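Local atomic coordinates of glyoxalase family protein (Bacillus cereus, PDB entry 1ZSW), a protein that is of unknown function but binds a zinc ion and belongs to the glyoxalase (vicinal oxygen chelate) family of metalloproteins. Residues His31-Met36 with Gly81-Phe86; Leu54-Met59 with Leu71-Lys76; Glu147-Val152 with Gly242-Leu247; Leu247-Lys252 with Phe293-Asp298. One frame throughout, in Å; residues are numbered along the deposited sequence.

From the N terminus, strand 31-38 comes first and pairs with 83-88, so interaction 1 closes a loop of 44 residues. Interaction 2, a hairpin, lies wholly within that loop and shares its sheet: strand 69-74 pairs with 55-59 on one flank and 83-88 on the other. Much later, interaction 3 joins residues 147-152, at the start of a strand of the second sheet, to the beginning of strand 244-251. Interaction 4 opens on the same strand, shares Leu-247, and closes with 293-298. None of the loops cross. Strands 31-38 and 244-251 are neighbours, and interactions 1, 3 and 4 each supply one zinc ligand: His-33, His-246 and Glu-294.

Interaction 1 (His31-Met36 with Gly81-Phe86); sequences HHHISM and GTELSF. With ZN (zinc ion), chain B.
Met-36 meets the ring of Phe-86 with two parts of its chain. Its CB packs on Phe-86 CE1 at 3.4 Å; bends at chi2 and chi3 then bring CE over one ring face, 3.9 Å from the Phe-86 centroid, as a CH-pi contact. Met-36 SD stays farther off, above the face, in a more distant Met-aromatic contact. On the opposite face of the sheet the hydroxyls of Ser-35 and Ser-85 bond to each other, OG to OG at 2.6 Å, and Ser-85 OG is also bonded to His-70. Beside them stands His-33, turned by chi1 64° so that Ser-35 OG lies at its ring edge. Its NE2 binds the zinc ion at 2.1 Å. The far nitrogen of the ring is fixed: His-33 ND1 donates to His-32 ND1 at 2.8 Å, almost straight (174°), in the plane of the His-33 ring but tilted from that of His-32. His-32 NE2 in turn bonds to Thr-297 O, making His-32 a second-shell support that sets the rotation of the metal ligand. Between the backbones, Ser-85 N to Ile-34 O (2.9 Å) and Met-36 N to Ser-85 O (2.8 Å) continue a parallel ladder. His-32 and His-33 together face Ala-248 as a classic beta bulge. Parallel pairing of first and last strands, 31-38 and 83-88, with a metal histidine on the first, is characteristic of the beta-alpha-beta-beta-beta module of vicinal oxygen chelate proteins.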
# COMPACT_ATOMS: atom_id res chain seq x y z
N HIS A 31 1.17 3.49 6.60
CA HIS A 31 1.49 3.08 5.23
C HIS A 31 1.43 4.27 4.28
O HIS A 31 0.57 5.17 4.42
CB HIS A 31 0.54 2.00 4.69
CG HIS A 31 0.27 0.88 5.65
ND1 HIS A 31 1.29 0.19 6.27
CD2 HIS A 31 -0.90 0.30 6.06
CE1 HIS A 31 0.77 -0.76 7.04
NE2 HIS A 31 -0.55 -0.71 6.94
N HIS A 32 2.28 4.20 3.25
CA HIS A 32 2.31 5.23 2.19
C HIS A 32 1.54 4.77 0.95
O HIS A 32 0.62 5.44 0.49
CB HIS A 32 3.78 5.56 1.85
CG HIS A 32 3.95 6.74 0.95
ND1 HIS A 32 3.70 6.69 -0.41
CD2 HIS A 32 4.39 8.00 1.21
CE1 HIS A 32 3.99 7.87 -0.96
NE2 HIS A 32 4.39 8.69 0.01
N HIS A 33 1.92 3.60 0.43
CA HIS A 33 1.20 3.00 -0.68
C HIS A 33 1.56 1.57 -0.75
O HIS A 33 2.45 1.11 -0.00
CB HIS A 33 1.54 3.68 -2.04
CG HIS A 33 2.97 3.55 -2.47
ND1 HIS A 33 3.94 4.47 -2.11
CD2 HIS A 33 3.59 2.67 -3.31
CE1 HIS A 33 5.10 4.13 -2.66
NE2 HIS A 33 4.91 3.05 -3.40
N ILE A 34 0.88 0.84 -1.63
CA ILE A 34 1.20 -0.58 -1.83
C ILE A 34 1.08 -0.83 -3.32
O ILE A 34 0.19 -0.26 -3.94
CB ILE A 34 0.25 -1.48 -0.96
CG1 ILE A 34 0.67 -2.96 -0.95
CG2 ILE A 34 -1.24 -1.24 -1.28
CD1 ILE A 34 0.14 -3.69 0.32
N SER A 35 2.01 -1.60 -3.86
CA SER A 35 2.12 -1.79 -5.32
C SER A 35 2.04 -3.25 -5.71
O SER A 35 2.63 -4.06 -5.04
CB SER A 35 3.44 -1.19 -5.85
OG SER A 35 3.33 0.24 -5.64
N MET A 36 1.35 -3.51 -6.83
CA MET A 36 0.92 -4.85 -7.27
C MET A 36 1.16 -5.01 -8.76
O MET A 36 1.49 -4.06 -9.47
CB MET A 36 -0.60 -4.97 -7.04
CG MET A 36 -1.05 -5.27 -5.61
SD MET A 36 -0.84 -3.91 -4.45
CE MET A 36 -2.13 -2.80 -4.99
N GLY A 81 -1.13 6.86 2.10
CA GLY A 81 -2.07 6.06 2.90
C GLY A 81 -3.27 5.55 2.10
O GLY A 81 -3.98 4.63 2.56
N THR A 82 -3.51 6.10 0.91
CA THR A 82 -4.69 5.73 0.16
C THR A 82 -4.36 5.05 -1.16
O THR A 82 -5.25 4.51 -1.83
CB THR A 82 -5.63 6.97 -0.15
OG1 THR A 82 -5.03 7.79 -1.18
CG2 THR A 82 -5.91 7.77 1.09
N GLU A 83 -3.06 5.02 -1.50
CA GLU A 83 -2.61 4.71 -2.83
C GLU A 83 -2.40 3.21 -3.03
O GLU A 83 -1.54 2.62 -2.35
CB GLU A 83 -1.24 5.38 -3.06
CG GLU A 83 -1.22 6.89 -2.81
CD GLU A 83 0.19 7.47 -2.79
OE1 GLU A 83 1.12 6.81 -3.30
OE2 GLU A 83 0.37 8.58 -2.24
N LEU A 84 -3.15 2.62 -3.98
CA LEU A 84 -2.88 1.27 -4.49
C LEU A 84 -2.40 1.46 -5.91
O LEU A 84 -3.07 2.10 -6.71
CB LEU A 84 -4.14 0.39 -4.50
CG LEU A 84 -5.05 0.23 -3.28
CD1 LEU A 84 -5.75 -1.15 -3.28
CD2 LEU A 84 -4.43 0.51 -1.92
N SER A 85 -1.24 0.92 -6.22
CA SER A 85 -0.75 1.07 -7.60
C SER A 85 -0.49 -0.30 -8.22
O SER A 85 -0.26 -1.29 -7.50
CB SER A 85 0.48 1.95 -7.60
OG SER A 85 1.65 1.17 -7.46
N PHE A 86 -0.58 -0.35 -9.55
CA PHE A 86 -0.46 -1.59 -10.30
C PHE A 86 0.41 -1.38 -11.52
O PHE A 86 0.22 -0.39 -12.23
CB PHE A 86 -1.86 -2.02 -10.79
CG PHE A 86 -2.78 -2.44 -9.68
CD1 PHE A 86 -2.88 -3.80 -9.38
CD2 PHE A 86 -3.53 -1.50 -8.95
CE1 PHE A 86 -3.67 -4.21 -8.35
CE2 PHE A 86 -4.40 -1.95 -7.88
CZ PHE A 86 -4.45 -3.31 -7.63
ZN ZN B . 6.49 2.08 -4.44

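Interaction 2 (Leu54-Met59 with Leu71-Lys76); sequences LRRVKM and LFYGDK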
# COMPACT_ATOMS: atom_id res chain seq x y z
N LEU A 54 -12.65 4.02 -6.26
CA LEU A 54 -11.46 4.82 -5.96
C LEU A 54 -11.22 5.74 -7.16
O LEU A 54 -11.68 5.44 -8.27
CB LEU A 54 -10.21 3.95 -5.77
CG LEU A 54 -10.35 2.93 -4.64
CD1 LEU A 54 -9.10 2.08 -4.68
CD2 LEU A 54 -10.44 3.58 -3.31
N ARG A 55 -10.50 6.84 -6.91
CA ARG A 55 -10.10 7.71 -8.03
C ARG A 55 -8.85 7.18 -8.70
O ARG A 55 -7.92 6.80 -8.01
CB ARG A 55 -9.78 9.11 -7.53
CG ARG A 55 -9.51 10.11 -8.71
CD ARG A 55 -9.34 11.51 -8.16
NE ARG A 55 -9.42 12.42 -9.32
CZ ARG A 55 -9.29 13.74 -9.28
NH1 ARG A 55 -9.08 14.36 -8.14
NH2 ARG A 55 -9.42 14.42 -10.41
N ARG A 56 -8.81 7.18 -10.04
CA ARG A 56 -7.54 6.91 -10.71
C ARG A 56 -6.76 8.19 -10.66
O ARG A 56 -7.10 9.14 -11.37
CB ARG A 56 -7.70 6.41 -12.14
CG ARG A 56 -6.30 6.19 -12.77
CD ARG A 56 -6.42 5.58 -14.12
NE ARG A 56 -6.69 6.63 -15.11
CZ ARG A 56 -7.69 6.61 -15.98
NH1 ARG A 56 -8.57 5.61 -16.02
NH2 ARG A 56 -7.82 7.61 -16.85
N VAL A 57 -5.78 8.25 -9.77
CA VAL A 57 -5.09 9.51 -9.48
C VAL A 57 -3.90 9.73 -10.39
O VAL A 57 -3.41 10.85 -10.49
CB VAL A 57 -4.70 9.67 -7.98
CG1 VAL A 57 -5.97 9.75 -7.13
CG2 VAL A 57 -3.84 8.48 -7.47
N LYS A 58 -3.40 8.67 -11.02
CA LYS A 58 -2.28 8.81 -11.94
C LYS A 58 -2.21 7.66 -12.91
O LYS A 58 -2.32 6.47 -12.54
CB LYS A 58 -0.93 8.95 -11.20
CG LYS A 58 0.12 9.76 -12.00
CD LYS A 58 0.30 11.13 -11.31
CE LYS A 58 0.70 12.25 -12.25
NZ LYS A 58 0.19 13.57 -11.73
N MET A 59 -2.09 8.01 -14.18
CA MET A 59 -1.92 7.05 -15.24
C MET A 59 -0.56 7.38 -15.81
O MET A 59 -0.40 8.42 -16.46
CB MET A 59 -3.00 7.22 -16.30
CG MET A 59 -2.83 6.36 -17.51
SD MET A 59 -4.33 6.31 -18.53
CE MET A 59 -4.54 8.04 -18.95
N LEU A 71 -0.45 2.32 -12.91
CA LEU A 71 -1.68 3.01 -12.59
C LEU A 71 -1.87 3.16 -11.07
O LEU A 71 -1.63 2.19 -10.31
CB LEU A 71 -2.88 2.21 -13.15
CG LEU A 71 -2.79 1.69 -14.59
CD1 LEU A 71 -4.09 1.03 -14.89
CD2 LEU A 71 -2.55 2.84 -15.58
N PHE A 72 -2.15 4.38 -10.58
CA PHE A 72 -2.40 4.57 -9.15
C PHE A 72 -3.88 4.88 -8.98
O PHE A 72 -4.50 5.58 -9.82
CB PHE A 72 -1.65 5.78 -8.53
CG PHE A 72 -0.15 5.62 -8.39
CD1 PHE A 72 0.68 5.75 -9.50
CD2 PHE A 72 0.43 5.43 -7.13
CE1 PHE A 72 2.07 5.65 -9.37
CE2 PHE A 72 1.83 5.33 -6.98
CZ PHE A 72 2.64 5.44 -8.11
N TYR A 73 -4.43 4.32 -7.90
CA TYR A 73 -5.78 4.63 -7.40
C TYR A 73 -5.69 5.09 -5.95
O TYR A 73 -4.81 4.65 -5.19
CB TYR A 73 -6.63 3.35 -7.47
CG TYR A 73 -6.64 2.70 -8.84
CD1 TYR A 73 -5.70 1.71 -9.18
CD2 TYR A 73 -7.55 3.13 -9.85
CE1 TYR A 73 -5.69 1.11 -10.43
CE2 TYR A 73 -7.53 2.54 -11.13
CZ TYR A 73 -6.59 1.53 -11.40
OH TYR A 73 -6.53 0.90 -12.61
N GLY A 74 -6.61 5.94 -5.53
CA GLY A 74 -6.63 6.39 -4.16
C GLY A 74 -7.78 7.33 -3.92
O GLY A 74 -8.81 7.21 -4.55
N ASP A 75 -7.55 8.25 -3.01
CA ASP A 75 -8.57 9.22 -2.62
C ASP A 75 -8.54 10.40 -3.59
O ASP A 75 -7.93 10.32 -4.64
CB ASP A 75 -8.43 9.64 -1.14
CG ASP A 75 -7.26 10.58 -0.87
OD1 ASP A 75 -6.44 10.77 -1.78
OD2 ASP A 75 -7.16 11.12 0.26
N LYS A 76 -9.20 11.49 -3.21
CA LYS A 76 -9.32 12.66 -4.12
C LYS A 76 -7.97 13.09 -4.72
O LYS A 76 -7.90 13.39 -5.92
CB LYS A 76 -9.95 13.83 -3.38
CG LYS A 76 -10.22 15.07 -4.26
CD LYS A 76 -10.78 16.18 -3.38
CE LYS A 76 -10.99 17.46 -4.16
NZ LYS A 76 -12.13 17.28 -5.10
O HOH W 1 -10.69 16.99 -8.22
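The Tyr-73 ring meets the start of Arg-56 obliquely, with Tyr-73 CD2 3.9 Å from Arg-56 CA, and the Arg-56 guanidinium plane is turned 76° from the ring. Both belong to an antiparallel beta hairpin, 55-62 with 69-74, in which the Phe-72 ring meets Lys-58 CB obliquely and packs edge-to-face with Phe-302. A further flat group, the guanidinium of Arg-55, is approached at its edge: Arg-55 NH1 donates to Lys-76 O at 2.7 Å, lying in the plane of that carbonyl. The extended Arg-55 chain, CG anti to the backbone N (chi1 -173°), carries the group past the end of strand 69-74, where NH2 donates to Val-308 O. A classic beta bulge interrupts the hairpin: Val-57 and Lys-58 both face Phe-72. Phe-72 O accepts Val-57 N at 3.0 Å from above the carbonyl plane (41° out of it), together with a weak bond from Lys-58 N. Beyond the bulge, with the register shifted by one, Phe-72 N bonds to Lys-58 O. Met-59 lies alongside Leu-71, Met-59 CG to Leu-71 CD2 4.0 Å. Val-57 splits its branches: CG2 meets Phe-72 CB at 3.6 Å, whereas CG1 reaches Asp-75 O. Strand 55-62 is outermost in the sheet; Asp-305 and Gly-312 of the C-terminal part take up the polar ends of Lys-58 and Arg-56. Lys-76 NZ pairs with Glu-168, and a water weakly bridges it to Arg-55 NH1, 3.1 Å from the latter.

Interaction 3 (Glu147-Val152 with Gly242-Leu247); sequences EGLRLV and GSIHHL. With ZN (zinc ion), chain B.
The seam between the zinc-binding sheet and the second sheet of the protein runs through Leu-149 and Gly-242, where the turn ahead of strand 150-155 meets the lead-in to strand 244-251. Leu-149 holds its CG opposite the backbone N (chi1 178°), which sends CD1 across to Gly-242 O at 3.5 Å and onto Ile-244 CG1, also at 3.5 Å. The two side chains cross at about a right angle, and Ile-244 CD1 follows at 3.7 Å from the same methyl, CD1 of Leu-149. Met-36 touches both residues, and strand 101-109 adds Ile-105 against Leu-149 and Ile-102 against Ile-244. Gly-242, with a positive phi of 85°, brings its CA to 3.6 Å from Glu-147 O and 3.9 Å from Glu-147 CB. No hydrogen bond crosses between 147-152 and 242-247, but Glu-147 OE1 forms a salt bridge with NE of Arg-241, the residue just before Gly-242, and OE2 bonds to Thr-38 OG1; Gly-242 is bonded to the backbone of Val-37. Farther along strand 244-251, one of the strands of the glyoxalase-family sheet that carries the zinc, His-245 and His-246 both face Ser-35 in a classic beta bulge, echoing the histidine pair on strand 31-38. His-246 NE2 binds the zinc ion at 2.1 Å. His-246 ND1 donates to His-245 ND1 at 2.8 Å, straight (174°) and in the plane of both rings, a bond that fixes the rotation of the ligand ring. Tyr-284 packs edge-to-face with the His-246 ring.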
# COMPACT_ATOMS: atom_id res chain seq x y z
N GLU A 147 -7.86 -11.48 -10.26
CA GLU A 147 -6.49 -11.96 -10.42
C GLU A 147 -5.97 -12.69 -9.17
O GLU A 147 -4.79 -13.09 -9.11
CB GLU A 147 -5.60 -10.75 -10.71
CG GLU A 147 -6.08 -10.03 -11.97
CD GLU A 147 -5.02 -9.17 -12.61
OE1 GLU A 147 -4.42 -9.59 -13.63
OE2 GLU A 147 -4.83 -8.07 -12.08
N GLY A 148 -6.83 -12.80 -8.16
CA GLY A 148 -6.47 -13.51 -6.95
C GLY A 148 -5.84 -12.64 -5.88
O GLY A 148 -5.33 -13.15 -4.90
N LEU A 149 -5.85 -11.32 -6.10
CA LEU A 149 -5.40 -10.42 -5.03
C LEU A 149 -6.41 -10.43 -3.90
O LEU A 149 -7.61 -10.22 -4.12
CB LEU A 149 -5.19 -8.98 -5.58
CG LEU A 149 -4.76 -7.97 -4.49
CD1 LEU A 149 -3.38 -8.27 -3.99
CD2 LEU A 149 -4.73 -6.55 -5.15
N ARG A 150 -5.90 -10.61 -2.67
CA ARG A 150 -6.75 -10.68 -1.50
C ARG A 150 -6.80 -9.35 -0.80
O ARG A 150 -5.73 -8.77 -0.50
CB ARG A 150 -6.27 -11.80 -0.54
CG ARG A 150 -6.41 -13.20 -1.17
CD ARG A 150 -5.56 -14.22 -0.40
NE ARG A 150 -4.16 -14.19 -0.86
CZ ARG A 150 -3.20 -14.96 -0.34
NH1 ARG A 150 -3.48 -15.79 0.66
NH2 ARG A 150 -1.98 -14.89 -0.82
N LEU A 151 -8.03 -8.87 -0.58
CA LEU A 151 -8.31 -7.64 0.16
C LEU A 151 -9.32 -7.83 1.28
O LEU A 151 -10.01 -8.86 1.34
CB LEU A 151 -8.80 -6.52 -0.81
CG LEU A 151 -7.89 -6.24 -2.01
CD1 LEU A 151 -8.42 -6.92 -3.25
CD2 LEU A 151 -7.78 -4.71 -2.26
N VAL A 152 -9.36 -6.91 2.22
CA VAL A 152 -10.34 -7.00 3.29
C VAL A 152 -10.81 -5.61 3.69
O VAL A 152 -9.99 -4.71 3.95
CB VAL A 152 -9.79 -7.82 4.50
CG1 VAL A 152 -8.56 -7.17 5.15
CG2 VAL A 152 -10.89 -7.99 5.60
N GLY A 242 -1.75 -10.35 -9.76
CA GLY A 242 -2.43 -10.41 -8.47
C GLY A 242 -1.44 -10.47 -7.31
O GLY A 242 -1.88 -10.53 -6.16
N SER A 243 -0.15 -10.39 -7.60
CA SER A 243 0.84 -10.38 -6.54
C SER A 243 1.07 -8.96 -6.05
O SER A 243 0.83 -7.99 -6.77
CB SER A 243 2.19 -10.97 -7.00
OG SER A 243 2.77 -10.22 -8.07
N ILE A 244 1.51 -8.87 -4.79
CA ILE A 244 1.90 -7.62 -4.18
C ILE A 244 3.43 -7.53 -4.21
O ILE A 244 4.13 -8.39 -3.65
CB ILE A 244 1.35 -7.49 -2.73
CG1 ILE A 244 -0.18 -7.57 -2.71
CG2 ILE A 244 1.83 -6.17 -2.14
CD1 ILE A 244 -0.80 -7.96 -1.35
N HIS A 245 3.94 -6.46 -4.84
CA HIS A 245 5.35 -6.33 -5.10
C HIS A 245 6.10 -5.70 -3.91
O HIS A 245 7.15 -6.18 -3.53
CB HIS A 245 5.55 -5.52 -6.39
CG HIS A 245 6.98 -5.34 -6.75
ND1 HIS A 245 7.67 -4.19 -6.42
CD2 HIS A 245 7.86 -6.15 -7.38
CE1 HIS A 245 8.92 -4.30 -6.85
NE2 HIS A 245 9.06 -5.48 -7.43
N HIS A 246 5.51 -4.68 -3.30
CA HIS A 246 6.13 -4.03 -2.11
C HIS A 246 5.11 -3.22 -1.34
O HIS A 246 4.08 -2.81 -1.86
CB HIS A 246 7.35 -3.12 -2.50
CG HIS A 246 7.00 -1.95 -3.36
ND1 HIS A 246 7.01 -2.02 -4.75
CD2 HIS A 246 6.74 -0.66 -3.05
CE1 HIS A 246 6.68 -0.83 -5.24
NE2 HIS A 246 6.50 0.01 -4.23
N LEU A 247 5.46 -2.95 -0.09
CA LEU A 247 4.70 -2.07 0.79
C LEU A 247 5.59 -0.89 1.11
O LEU A 247 6.78 -1.10 1.45
CB LEU A 247 4.35 -2.78 2.11
CG LEU A 247 3.77 -1.88 3.21
CD1 LEU A 247 2.41 -1.32 2.86
CD2 LEU A 247 3.70 -2.66 4.54
ZN ZN B . 6.49 2.08 -4.44

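Interaction 4 (Leu247-Lys252 with Phe293-Asp298); sequences LAIRVK and FEIATD. With ZN (zinc ion), chain B.
Glu-294 binds the zinc ion through OE1 at 2.0 Å while that oxygen rests 3.6 Å from Ala-248 CB on the neighbouring strand. Glu-294 OE2 stays 3.3 Å from the zinc and is bonded to Ser-282 OG, so each carboxylate oxygen has its own partner. Glu-294 swings CG opposite its main-chain nitrogen (chi1 177°) and runs straight on to the metal, where His-33 and His-246 are its fellow ligands. The two backbones form a parallel ladder: Glu-294 N bonds to Leu-247 O at 2.8 Å, and Ile-249 N to Glu-294 O. Strands 244-251 and 292-300 are the first and last of a beta-alpha-beta-beta-beta unit, closed through helix 254-266, whose parallel pairing matches that of 31-38 with 83-88, as in vicinal oxygen chelate proteins. On the face away from the zinc, Leu-247 lies alongside Phe-293, and Val-251 CG1 presses tightly on Ile-295 CG2 at 3.4 Å; Trp-260 of helix 254-266 covers both Val-251 and Ile-295. Farther out, where the chain turns a corner, Arg-250 holds Asp-298 side-on in a salt bridge. Arg-250 NE meets Asp-298 OD1 at 2.8 Å and Arg-250 NH2 meets Asp-298 OD2 at 2.9 Å, both on syn sides, with the guanidinium and carboxylate planes 36° apart.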
# COMPACT_ATOMS: atom_id res chain seq x y z
N LEU A 247 5.46 -2.95 -0.09
CA LEU A 247 4.70 -2.07 0.79
C LEU A 247 5.59 -0.89 1.11
O LEU A 247 6.78 -1.10 1.45
CB LEU A 247 4.35 -2.78 2.11
CG LEU A 247 3.77 -1.88 3.21
CD1 LEU A 247 2.41 -1.32 2.86
CD2 LEU A 247 3.70 -2.66 4.54
N ALA A 248 5.04 0.32 0.93
CA ALA A 248 5.76 1.56 1.30
C ALA A 248 5.19 2.15 2.56
O ALA A 248 3.96 2.17 2.72
CB ALA A 248 5.68 2.59 0.17
N ILE A 249 6.08 2.63 3.42
CA ILE A 249 5.70 3.31 4.67
C ILE A 249 6.11 4.77 4.61
O ILE A 249 7.03 5.10 3.89
CB ILE A 249 6.28 2.62 5.93
CG1 ILE A 249 7.81 2.70 5.96
CG2 ILE A 249 5.81 1.12 5.95
CD1 ILE A 249 8.53 1.94 7.15
N ARG A 250 5.43 5.60 5.39
CA ARG A 250 5.55 7.05 5.31
C ARG A 250 6.64 7.61 6.18
O ARG A 250 6.73 7.27 7.37
CB ARG A 250 4.25 7.75 5.76
CG ARG A 250 3.07 7.42 4.85
CD ARG A 250 1.77 7.86 5.52
NE ARG A 250 1.80 9.30 5.85
CZ ARG A 250 0.93 9.91 6.66
NH1 ARG A 250 -0.07 9.24 7.23
NH2 ARG A 250 1.09 11.20 6.90
N VAL A 251 7.41 8.55 5.60
CA VAL A 251 8.24 9.44 6.44
C VAL A 251 7.95 10.89 6.07
O VAL A 251 7.43 11.17 5.02
CB VAL A 251 9.73 9.08 6.37
CG1 VAL A 251 9.91 7.60 6.73
CG2 VAL A 251 10.29 9.43 4.99
N LYS A 252 8.25 11.82 6.98
CA LYS A 252 7.84 13.21 6.82
C LYS A 252 8.57 13.96 5.73
O LYS A 252 7.98 14.77 5.04
CB LYS A 252 8.01 13.95 8.16
CG LYS A 252 7.41 15.33 8.15
CD LYS A 252 7.76 15.98 9.46
CE LYS A 252 6.89 17.18 9.69
NZ LYS A 252 7.25 17.75 11.01
N PHE A 293 10.31 -3.79 1.26
CA PHE A 293 9.73 -2.61 1.83
C PHE A 293 10.26 -1.37 1.11
O PHE A 293 11.41 -1.38 0.59
CB PHE A 293 10.17 -2.47 3.29
CG PHE A 293 9.42 -3.33 4.23
CD1 PHE A 293 10.00 -4.44 4.75
CD2 PHE A 293 8.15 -2.96 4.68
CE1 PHE A 293 9.35 -5.24 5.70
CE2 PHE A 293 7.47 -3.77 5.63
CZ PHE A 293 8.10 -4.93 6.11
N GLU A 294 9.47 -0.32 1.09
CA GLU A 294 9.94 0.96 0.58
C GLU A 294 9.67 1.99 1.66
O GLU A 294 8.65 1.92 2.38
CB GLU A 294 9.18 1.28 -0.70
CG GLU A 294 9.51 2.66 -1.33
CD GLU A 294 8.65 2.96 -2.54
OE1 GLU A 294 7.67 2.22 -2.80
OE2 GLU A 294 8.97 3.95 -3.24
N ILE A 295 10.58 2.96 1.79
CA ILE A 295 10.37 4.05 2.73
C ILE A 295 10.22 5.31 1.87
O ILE A 295 11.13 5.62 1.13
CB ILE A 295 11.59 4.20 3.69
CG1 ILE A 295 11.89 2.84 4.34
CG2 ILE A 295 11.31 5.26 4.77
CD1 ILE A 295 13.09 2.83 5.31
N ALA A 296 9.08 5.99 1.96
CA ALA A 296 8.75 7.06 1.02
C ALA A 296 8.38 8.33 1.76
O ALA A 296 7.60 8.32 2.73
CB ALA A 296 7.61 6.66 0.07
N THR A 297 8.86 9.47 1.24
CA THR A 297 8.38 10.74 1.79
C THR A 297 6.92 11.06 1.45
O THR A 297 6.41 10.71 0.37
CB THR A 297 9.29 11.92 1.33
OG1 THR A 297 9.17 12.10 -0.09
CG2 THR A 297 10.76 11.66 1.72
N ASP A 298 6.24 11.75 2.35
CA ASP A 298 4.83 12.15 2.15
C ASP A 298 4.68 13.07 0.96
O ASP A 298 3.72 12.96 0.20
CB ASP A 298 4.26 12.83 3.40
CG ASP A 298 3.74 11.84 4.44
OD1 ASP A 298 3.55 10.64 4.14
OD2 ASP A 298 3.48 12.28 5.58
ZN ZN B . 6.49 2.08 -4.44